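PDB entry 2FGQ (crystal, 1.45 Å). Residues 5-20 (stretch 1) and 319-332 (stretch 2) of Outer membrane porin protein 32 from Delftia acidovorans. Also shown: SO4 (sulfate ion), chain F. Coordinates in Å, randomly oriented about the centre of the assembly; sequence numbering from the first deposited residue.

Stretch 1, residues 5-20: TLFGIVDTNVAYVNKD
Stretch 2, residues 319-332: ESQTGVQVGIRHAF

How do the two strands lie against each other? Residues 5-17 and 320-331 are extended β-strands near opposite ends of one chain, and they run antiparallel, with 161° between their N-to-C directions and a closest axial approach of 4.5 Å. Ile9 faces Ala331, Asp11 faces Arg329, Asn13 faces Gly327, Ala15 faces Gln325 and Val17 faces Gly323 as non-hydrogen-bonded pairs, with CA to CA distances of 3.8 to 4.3 Å. Between them come the wider hydrogen-bonded pairs, Val10 with His330, Thr12 with Ile328, Val14 with Val326 and Tyr16 with Val324, at 5.3 to 5.8 Å from CA to CA. Together the stretches bury 1161 Å².

Which backbone donors and acceptors are satisfied across the seam? Each hydrogen-bonded pair closes a two-bond ring: Val10 N to His330 O and His330 N to Val10 O are both 2.9 Å, as are Val14 N to Val326 O, Val326 N to Val14 O, Tyr16 N to Val324 O and Val324 N to Tyr16 O. The ring is looser where Thr12 N meets Ile328 O and Ile328 N meets Thr12 O, both 3.1 Å. Beyond the strand end, Asn18 N donates to Thr322 O at 3.0 Å. In most of the narrow pairs, CA-H groups approach carbonyls already engaged by amides, as from Asp11 CA to Ile328 O at 3.2 Å.

How does the C-terminus finish the ladder? Gly8 N donates to Phe332 O at 3.0 Å, and Phe332 N to Gly8 O at 2.9 Å. The other carboxylate oxygen is served by water: one molecule donates to Leu6 O at 2.9 Å and Phe332 OXT at 2.8 Å, and a second to Leu6 O at 2.8 Å and Phe332 OXT at 3.2 Å. With chi1 p (58°) and chi2 92°, the Phe332 ring covers Gly8, whose CA lies 3.7 Å from the ring centroid, over one face. A CB on Gly8 would clash with Phe332 CZ. At the ring edge, Val10 CG2 (chi1 t) is 4.3 Å from Phe332 CE2.

What do the side chains of the narrow pairs do? Asn13 (chi1 p) and Gln325 (m, t) share a water that donates to Asn13 OD1 at 2.8 Å and accepts from Gln325 NE2 at 2.9 Å. Gly327 leaves room for Asn13 CB, with which a CB there would clash. Asp11 (chi1 t) has both carboxylate oxygens bonded elsewhere in the structure, while Arg329 (chi1 t) holds a sulfate, NH2 to O4 at 2.8 Å and NH1 to O1 at 3.3 Å.

How is charge balanced at the far end? Lys19, with chi1 at 29°, reaches across toward stretch 2 until its ammonium meets two acceptors: NZ forms a salt bridge with Glu319 OE1 at 2.8 Å and donates to Ser320 O at 2.7 Å. Glu319 curls back in m, m rotamers to reach it.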

ATOM      1  N   THR A   5     -12.128  13.593   6.629  1.00 15.03           N
ATOM      2  CA  THR A   5     -11.603  14.368   5.532  1.00 15.22           C
ATOM      3  C   THR A   5     -10.525  13.592   4.808  1.00 14.58           C
ATOM      4  O   THR A   5      -9.577  13.131   5.419  1.00 14.22           O
ATOM      5  CB  THR A   5     -10.990  15.667   6.099  1.00 15.78           C
ATOM      6  OG1 THR A   5     -12.002  16.458   6.728  1.00 20.32           O
ATOM      7  CG2 THR A   5     -10.471  16.536   4.977  1.00 20.45           C
ATOM      8  N   LEU A   6     -10.674  13.472   3.494  1.00 13.93           N
ATOM      9  CA  LEU A   6      -9.645  12.950   2.627  1.00 14.47           C
ATOM     10  C   LEU A   6      -8.863  14.158   2.148  1.00 14.28           C
ATOM     11  O   LEU A   6      -9.453  15.139   1.718  1.00 16.20           O
ATOM     12  CB  LEU A   6     -10.274  12.301   1.417  1.00 17.16           C
ATOM     13  CG  LEU A   6      -9.334  11.991   0.263  1.00 20.21           C
ATOM     14  CD1 LEU A   6      -8.518  10.802   0.648  1.00 21.18           C
ATOM     15  CD2 LEU A   6     -10.177  11.753  -0.974  1.00 24.65           C
ATOM     16  N   PHE A   7      -7.546  14.083   2.196  1.00 12.89           N
ATOM     17  CA  PHE A   7      -6.719  15.205   1.770  1.00 12.43           C
ATOM     18  C   PHE A   7      -5.435  14.702   1.123  1.00 11.28           C
ATOM     19  O   PHE A   7      -5.056  13.546   1.256  1.00 10.99           O
ATOM     20  CB  PHE A   7      -6.382  16.120   2.956  1.00 13.53           C
ATOM     21  CG  PHE A   7      -5.523  15.455   3.990  1.00 13.73           C
ATOM     22  CD1 PHE A   7      -6.094  14.684   4.998  1.00 14.69           C
ATOM     23  CD2 PHE A   7      -4.128  15.606   3.957  1.00 14.87           C
ATOM     24  CE1 PHE A   7      -5.296  14.064   5.937  1.00 14.37           C
ATOM     25  CE2 PHE A   7      -3.326  14.998   4.913  1.00 14.85           C
ATOM     26  CZ  PHE A   7      -3.911  14.229   5.899  1.00 15.66           C
ATOM     27  N   GLY A   8      -4.700  15.620   0.500  1.00 10.83           N
ATOM     28  CA  GLY A   8      -3.428  15.257  -0.057  1.00 11.41           C
ATOM     29  C   GLY A   8      -2.768  16.383  -0.788  1.00 10.71           C
ATOM     30  O   GLY A   8      -3.281  17.505  -0.883  1.00 11.86           O
ATOM     31  N   ILE A   9      -1.578  16.052  -1.267  1.00 10.94           N
ATOM     32  CA  ILE A   9      -0.755  16.936  -2.083  1.00 10.72           C
ATOM     33  C   ILE A   9      -0.031  16.093  -3.106  1.00 11.36           C
ATOM     34  O   ILE A   9       0.603  15.114  -2.767  1.00 11.14           O
ATOM     35  CB  ILE A   9       0.312  17.748  -1.261  1.00 11.08           C
ATOM     36  CG1 ILE A   9      -0.325  18.520  -0.113  1.00 11.38           C
ATOM     37  CG2 ILE A   9       1.095  18.654  -2.186  1.00 12.91           C
ATOM     38  CD1 ILE A   9       0.652  19.291   0.749  1.00 14.14           C
ATOM     39  N   VAL A  10      -0.087  16.511  -4.368  1.00 10.82           N
ATOM     40  CA  VAL A  10       0.814  15.961  -5.376  1.00 10.91           C
ATOM     41  C   VAL A  10       1.743  17.110  -5.817  1.00 10.86           C
ATOM     42  O   VAL A  10       1.291  18.110  -6.381  1.00 11.12           O
ATOM     43  CB  VAL A  10       0.104  15.335  -6.588  1.00 11.46           C
ATOM     44  CG1 VAL A  10       1.134  14.721  -7.492  1.00 12.15           C
ATOM     45  CG2 VAL A  10      -0.890  14.300  -6.149  1.00 12.52           C
ATOM     46  N   ASP A  11       3.012  16.939  -5.528  1.00  9.66           N
ATOM     47  CA  ASP A  11       4.059  17.913  -5.840  1.00  9.28           C
ATOM     48  C   ASP A  11       5.096  17.140  -6.654  1.00  9.45           C
ATOM     49  O   ASP A  11       5.740  16.207  -6.150  1.00  9.25           O
ATOM     50  CB  ASP A  11       4.643  18.485  -4.550  1.00 10.69           C
ATOM     51  CG  ASP A  11       5.791  19.418  -4.779  1.00 12.53           C
ATOM     52  OD1 ASP A  11       6.611  19.174  -5.708  1.00 12.00           O
ATOM     53  OD2 ASP A  11       5.961  20.397  -4.013  1.00 13.93           O
ATOM     54  N   THR A  12       5.191  17.493  -7.939  1.00  8.67           N
ATOM     55  CA  THR A  12       6.077  16.822  -8.882  1.00  9.39           C
ATOM     56  C   THR A  12       6.841  17.877  -9.655  1.00  9.28           C
ATOM     57  O   THR A  12       6.309  18.945  -9.965  1.00 11.07           O
ATOM     58  CB  THR A  12       5.254  15.883  -9.780  1.00 10.26           C
ATOM     59  OG1 THR A  12       4.632  14.912  -8.948  1.00 10.82           O
ATOM     60  CG2 THR A  12       6.102  15.068 -10.728  1.00 10.09           C
ATOM     61  N   ASN A  13       8.096  17.556  -9.946  1.00 10.14           N
ATOM     62  CA  ASN A  13       9.015  18.544 -10.510  1.00 10.00           C
ATOM     63  C   ASN A  13       9.934  17.928 -11.561  1.00 11.29           C
ATOM     64  O   ASN A  13      10.057  16.724 -11.697  1.00 10.42           O
ATOM     65  CB  ASN A  13       9.860  19.256  -9.406  1.00 10.95           C
ATOM     66  CG  ASN A  13      10.593  18.263  -8.492  1.00 10.63           C
ATOM     67  OD1 ASN A  13      11.392  17.434  -8.973  1.00 11.28           O
ATOM     68  ND2 ASN A  13      10.350  18.348  -7.171  1.00 11.77           N
ATOM     69  N   VAL A  14      10.598  18.803 -12.297  1.00 11.39           N
ATOM     70  CA  VAL A  14      11.827  18.461 -12.977  1.00 12.99           C
ATOM     71  C   VAL A  14      12.978  18.986 -12.111  1.00 12.46           C
ATOM     72  O   VAL A  14      12.887  20.049 -11.517  1.00 12.78           O
ATOM     73  CB  VAL A  14      11.866  19.025 -14.417  1.00 14.38           C
ATOM     74  CG1 VAL A  14      13.196  18.809 -15.036  1.00 18.89           C
ATOM     75  CG2 VAL A  14      10.787  18.367 -15.265  1.00 14.91           C
ATOM     76  N   ALA A  15      14.040  18.210 -12.055  1.00 11.95           N
ATOM     77  CA  ALA A  15      15.184  18.576 -11.262  1.00 11.95           C
ATOM     78  C   ALA A  15      16.498  18.207 -11.926  1.00 12.03           C
ATOM     79  O   ALA A  15      16.560  17.332 -12.764  1.00 12.60           O
ATOM     80  CB  ALA A  15      15.103  18.003  -9.829  1.00 12.55           C
ATOM     81  N   TYR A  16      17.538  18.915 -11.508  1.00 13.07           N
ATOM     82  CA  TYR A  16      18.875  18.768 -12.021  1.00 13.57           C
ATOM     83  C   TYR A  16      19.870  19.011 -10.898  1.00 12.93           C
ATOM     84  O   TYR A  16      19.716  19.941 -10.105  1.00 14.02           O
ATOM     85  CB  TYR A  16      19.084  19.811 -13.108  1.00 14.63           C
ATOM     86  CG  TYR A  16      20.511  20.056 -13.531  1.00 17.45           C
ATOM     87  CD1 TYR A  16      21.295  20.992 -12.880  1.00 18.56           C
ATOM     88  CD2 TYR A  16      21.067  19.348 -14.575  1.00 18.38           C
ATOM     89  CE1 TYR A  16      22.612  21.232 -13.278  1.00 19.44           C
ATOM     90  CE2 TYR A  16      22.381  19.585 -14.995  1.00 18.37           C
ATOM     91  CZ  TYR A  16      23.136  20.515 -14.327  1.00 19.38           C
ATOM     92  OH  TYR A  16      24.432  20.739 -14.698  1.00 25.55           O
ATOM     93  N   VAL A  17      20.908  18.195 -10.868  1.00 12.61           N
ATOM     94  CA  VAL A  17      22.123  18.503 -10.110  1.00 13.10           C
ATOM     95  C   VAL A  17      23.324  18.360 -11.054  1.00 13.94           C
ATOM     96  O   VAL A  17      23.342  17.543 -11.965  1.00 14.73           O
ATOM     97  CB  VAL A  17      22.336  17.627  -8.873  1.00 14.68           C
ATOM     98  CG1 VAL A  17      21.279  17.912  -7.787  1.00 16.21           C
ATOM     99  CG2 VAL A  17      22.392  16.153  -9.254  1.00 14.80           C
ATOM    100  N   ASN A  18      24.326  19.198 -10.844  1.00 13.43           N
ATOM    101  CA  ASN A  18      25.478  19.183 -11.747  1.00 14.95           C
ATOM    102  C   ASN A  18      26.493  18.075 -11.474  1.00 15.58           C
ATOM    103  O   ASN A  18      27.293  17.717 -12.332  1.00 17.23           O
ATOM    104  CB  ASN A  18      26.112  20.577 -11.871  1.00 14.68           C
ATOM    105  CG  ASN A  18      26.865  21.061 -10.640  1.00 16.00           C
ATOM    106  OD1 ASN A  18      27.722  22.011 -10.741  1.00 23.62           O
ATOM    107  ND2 ASN A  18      26.605  20.477  -9.523  1.00 12.05           N
ATOM    108  N   LYS A  19      26.457  17.491 -10.298  1.00 17.08           N
ATOM    109  CA  LYS A  19      27.336  16.371  -9.993  1.00 18.73           C
ATOM    110  C   LYS A  19      26.707  15.397  -9.022  1.00 17.86           C
ATOM    111  O   LYS A  19      25.955  15.788  -8.110  1.00 18.28           O
ATOM    112  CB  LYS A  19      28.678  16.818  -9.410  1.00 21.14           C
ATOM    113  CG  LYS A  19      28.714  18.019  -8.667  1.00 24.63           C
ATOM    114  CD  LYS A  19      30.193  18.452  -8.459  1.00 24.21           C
ATOM    115  CE  LYS A  19      30.669  19.562  -9.394  1.00 24.17           C
ATOM    116  NZ  LYS A  19      31.675  20.456  -8.717  1.00 24.52           N
ATOM    117  N   ASP A  20      27.071  14.138  -9.198  1.00 17.99           N
ATOM    118  CA  ASP A  20      26.714  13.062  -8.297  1.00 18.52           C
ATOM    119  C   ASP A  20      28.002  12.517  -7.678  1.00 19.56           C
ATOM    120  O   ASP A  20      29.011  13.197  -7.713  1.00 20.88           O
ATOM    121  CB  ASP A  20      25.892  12.017  -9.043  1.00 19.20           C
ATOM    122  CG  ASP A  20      26.661  11.293 -10.119  1.00 20.03           C
ATOM    123  OD1 ASP A  20      27.904  11.457 -10.240  1.00 20.57           O
ATOM    124  OD2 ASP A  20      26.050  10.543 -10.928  1.00 22.37           O
ATOM    125  N   GLU A 319      33.706  19.011  -2.999  1.00 18.34           N
ATOM    126  CA  GLU A 319      33.083  19.515  -4.206  1.00 18.65           C
ATOM    127  C   GLU A 319      31.915  20.427  -3.898  1.00 17.92           C
ATOM    128  O   GLU A 319      31.228  20.257  -2.889  1.00 17.96           O
ATOM    129  CB  GLU A 319      32.548  18.360  -5.055  1.00 19.06           C
ATOM    130  CG  GLU A 319      33.608  17.502  -5.711  1.00 23.34           C
ATOM    131  CD  GLU A 319      34.363  18.228  -6.801  1.00 28.25           C
ATOM    132  OE1 GLU A 319      33.733  18.844  -7.677  1.00 31.72           O
ATOM    133  OE2 GLU A 319      35.603  18.198  -6.758  1.00 36.22           O
ATOM    134  N   SER A 320      31.673  21.379  -4.788  1.00 17.14           N
ATOM    135  CA  SER A 320      30.498  22.205  -4.724  1.00 17.48           C
ATOM    136  C   SER A 320      29.496  21.590  -5.691  1.00 17.37           C
ATOM    137  O   SER A 320      29.870  21.085  -6.751  1.00 20.63           O
ATOM    138  CB  SER A 320      30.815  23.626  -5.176  1.00 18.42           C
ATOM    139  OG  SER A 320      31.709  24.255  -4.262  1.00 23.79           O
ATOM    140  N   GLN A 321      28.224  21.673  -5.350  1.00 15.51           N
ATOM    141  CA  GLN A 321      27.148  21.150  -6.184  1.00 14.15           C
ATOM    142  C   GLN A 321      26.060  22.214  -6.340  1.00 14.23           C
ATOM    143  O   GLN A 321      25.711  22.917  -5.407  1.00 14.64           O
ATOM    144  CB  GLN A 321      26.579  19.926  -5.508  1.00 14.90           C
ATOM    145  CG  GLN A 321      25.644  19.078  -6.356  1.00 14.08           C
ATOM    146  CD  GLN A 321      24.826  18.088  -5.501  1.00 14.12           C
ATOM    147  OE1 GLN A 321      24.551  16.936  -5.915  1.00 18.48           O
ATOM    148  NE2 GLN A 321      24.440  18.538  -4.331  1.00 12.06           N
ATOM    149  N   THR A 322      25.533  22.322  -7.550  1.00 14.21           N
ATOM    150  CA  THR A 322      24.426  23.189  -7.845  1.00 14.54           C
ATOM    151  C   THR A 322      23.226  22.343  -8.210  1.00 14.41           C
ATOM    152  O   THR A 322      23.349  21.360  -8.930  1.00 15.37           O
ATOM    153  CB  THR A 322      24.803  24.104  -9.023  1.00 16.03           C
ATOM    154  OG1 THR A 322      25.986  24.840  -8.678  1.00 19.70           O
ATOM    155  CG2 THR A 322      23.755  25.167  -9.270  1.00 19.15           C
ATOM    156  N   GLY A 323      22.068  22.770  -7.754  1.00 13.36           N
ATOM    157  CA  GLY A 323      20.827  22.079  -8.078  1.00 13.05           C
ATOM    158  C   GLY A 323      19.696  23.022  -8.367  1.00 12.74           C
ATOM    159  O   GLY A 323      19.665  24.169  -7.911  1.00 12.96           O
ATOM    160  N   VAL A 324      18.753  22.526  -9.153  1.00 13.22           N
ATOM    161  CA  VAL A 324      17.575  23.278  -9.553  1.00 13.75           C
ATOM    162  C   VAL A 324      16.377  22.316  -9.498  1.00 12.69           C
ATOM    163  O   VAL A 324      16.489  21.146  -9.897  1.00 13.47           O
ATOM    164  CB  VAL A 324      17.702  23.782 -11.032  1.00 15.43           C
ATOM    165  CG1 VAL A 324      16.503  24.646 -11.396  1.00 18.16           C
ATOM    166  CG2 VAL A 324      18.973  24.507 -11.222  1.00 19.32           C
ATOM    167  N   GLN A 325      15.227  22.835  -9.073  1.00 12.54           N
ATOM    168  CA  GLN A 325      13.942  22.100  -9.123  1.00 12.41           C
ATOM    169  C   GLN A 325      12.905  23.089  -9.596  1.00 13.03           C
ATOM    170  O   GLN A 325      12.842  24.224  -9.089  1.00 14.30           O
ATOM    171  CB  GLN A 325      13.476  21.636  -7.736  1.00 14.39           C
ATOM    172  CG  GLN A 325      14.183  20.527  -7.145  1.00 17.08           C
ATOM    173  CD  GLN A 325      13.669  20.177  -5.758  1.00 15.04           C
ATOM    174  OE1 GLN A 325      13.491  21.076  -4.934  1.00 15.03           O
ATOM    175  NE2 GLN A 325      13.481  18.891  -5.491  1.00 13.08           N
ATOM    176  N   VAL A 326      12.087  22.685 -10.548  1.00 10.66           N
ATOM    177  CA  VAL A 326      10.964  23.501 -10.989  1.00 12.38           C
ATOM    178  C   VAL A 326       9.764  22.555 -11.078  1.00 11.00           C
ATOM    179  O   VAL A 326       9.853  21.528 -11.711  1.00 11.37           O
ATOM    180  CB  VAL A 326      11.242  24.125 -12.366  1.00 12.78           C
ATOM    181  CG1 VAL A 326      10.023  24.828 -12.923  1.00 16.48           C
ATOM    182  CG2 VAL A 326      12.410  25.132 -12.279  1.00 15.28           C
ATOM    183  N   GLY A 327       8.656  22.948 -10.489  1.00 10.72           N
ATOM    184  CA  GLY A 327       7.544  22.023 -10.330  1.00 11.02           C
ATOM    185  C   GLY A 327       6.209  22.675 -10.054  1.00 11.54           C
ATOM    186  O   GLY A 327       6.046  23.891 -10.098  1.00 11.22           O
ATOM    187  N   ILE A 328       5.235  21.808  -9.799  1.00 10.74           N
ATOM    188  CA  ILE A 328       3.878  22.193  -9.481  1.00 11.16           C
ATOM    189  C   ILE A 328       3.511  21.459  -8.207  1.00 11.60           C
ATOM    190  O   ILE A 328       3.836  20.274  -8.025  1.00 12.68           O
ATOM    191  CB  ILE A 328       2.904  21.851 -10.652  1.00 12.79           C
ATOM    192  CG1 ILE A 328       1.453  22.241 -10.311  1.00 13.45           C
ATOM    193  CG2 ILE A 328       2.934  20.403 -11.062  1.00 13.28           C
ATOM    194  CD1 ILE A 328       0.509  22.254 -11.499  1.00 14.94           C
ATOM    195  N   ARG A 329       2.805  22.173  -7.341  1.00 11.25           N
ATOM    196  CA  ARG A 329       2.249  21.571  -6.138  1.00 10.88           C
ATOM    197  C   ARG A 329       0.741  21.757  -6.186  1.00 11.14           C
ATOM    198  O   ARG A 329       0.250  22.878  -6.311  1.00 11.90           O
ATOM    199  CB  ARG A 329       2.842  22.294  -4.932  1.00 11.84           C
ATOM    200  CG  ARG A 329       2.160  21.959  -3.643  1.00 15.83           C
ATOM    201  CD  ARG A 329       1.587  23.266  -3.076  1.00 26.50           C
ATOM    202  NE  ARG A 329       2.639  23.599  -2.268  1.00 20.03           N
ATOM    203  CZ  ARG A 329       3.093  24.769  -1.751  1.00 20.51           C
ATOM    204  NH1 ARG A 329       2.625  26.033  -1.929  1.00 23.87           N
ATOM    205  NH2 ARG A 329       4.127  24.615  -0.955  1.00 19.13           N
ATOM    206  N   HIS A 330      -0.001  20.668  -6.060  1.00 10.93           N
ATOM    207  CA  HIS A 330      -1.451  20.706  -6.092  1.00 11.15           C
ATOM    208  C   HIS A 330      -1.978  20.012  -4.837  1.00 11.03           C
ATOM    209  O   HIS A 330      -1.803  18.798  -4.659  1.00 12.07           O
ATOM    210  CB  HIS A 330      -2.024  20.033  -7.314  1.00 12.65           C
ATOM    211  CG  HIS A 330      -3.500  20.135  -7.368  1.00 11.94           C
ATOM    212  ND1 HIS A 330      -4.353  19.058  -7.215  1.00 17.29           N
ATOM    213  CD2 HIS A 330      -4.287  21.223  -7.492  1.00 10.75           C
ATOM    214  CE1 HIS A 330      -5.607  19.501  -7.268  1.00 15.52           C
ATOM    215  NE2 HIS A 330      -5.590  20.801  -7.465  1.00 20.19           N
ATOM    216  N   ALA A 331      -2.647  20.787  -4.010  1.00 12.30           N
ATOM    217  CA  ALA A 331      -3.273  20.279  -2.777  1.00 12.41           C
ATOM    218  C   ALA A 331      -4.731  19.983  -3.039  1.00 14.82           C
ATOM    219  O   ALA A 331      -5.370  20.655  -3.847  1.00 16.09           O
ATOM    220  CB  ALA A 331      -3.162  21.311  -1.663  1.00 13.97           C
ATOM    221  N   PHE A 332      -5.264  18.990  -2.322  1.00 15.40           N
ATOM    222  CA  PHE A 332      -6.676  18.667  -2.414  1.00 17.80           C
ATOM    223  C   PHE A 332      -7.220  18.245  -1.059  1.00 19.06           C
ATOM    224  O   PHE A 332      -6.461  17.972  -0.115  1.00 18.38           O
ATOM    225  CB  PHE A 332      -6.929  17.609  -3.482  1.00 17.46           C
ATOM    226  CG  PHE A 332      -6.186  16.316  -3.274  1.00 17.57           C
ATOM    227  CD1 PHE A 332      -6.767  15.262  -2.564  1.00 17.89           C
ATOM    228  CD2 PHE A 332      -4.932  16.118  -3.802  1.00 19.05           C
ATOM    229  CE1 PHE A 332      -6.096  14.067  -2.380  1.00 16.93           C
ATOM    230  CE2 PHE A 332      -4.259  14.918  -3.599  1.00 18.29           C
ATOM    231  CZ  PHE A 332      -4.870  13.889  -2.870  1.00 18.55           C
ATOM    232  OXT PHE A 332      -8.460  18.232  -0.934  1.00 22.50           O
TER
HETATM  233  S   SO4 F 600       5.096  27.839   0.875  1.00 44.17           S
HETATM  234  O1  SO4 F 600       4.119  28.310  -0.117  1.00 40.63           O
HETATM  235  O2  SO4 F 600       6.166  28.836   1.033  1.00 40.54           O
HETATM  236  O3  SO4 F 600       4.416  27.693   2.168  1.00 44.39           O
HETATM  237  O4  SO4 F 600       5.663  26.548   0.468  1.00 40.16           O
HETATM  238  O   HOH W   1      -9.319  18.019   1.672  1.00 23.90           O
HETATM  239  O   HOH W   2     -10.348  15.663  -0.870  1.00 35.23           O
HETATM  240  O   HOH W   3      13.413  16.565  -7.172  1.00 12.19           O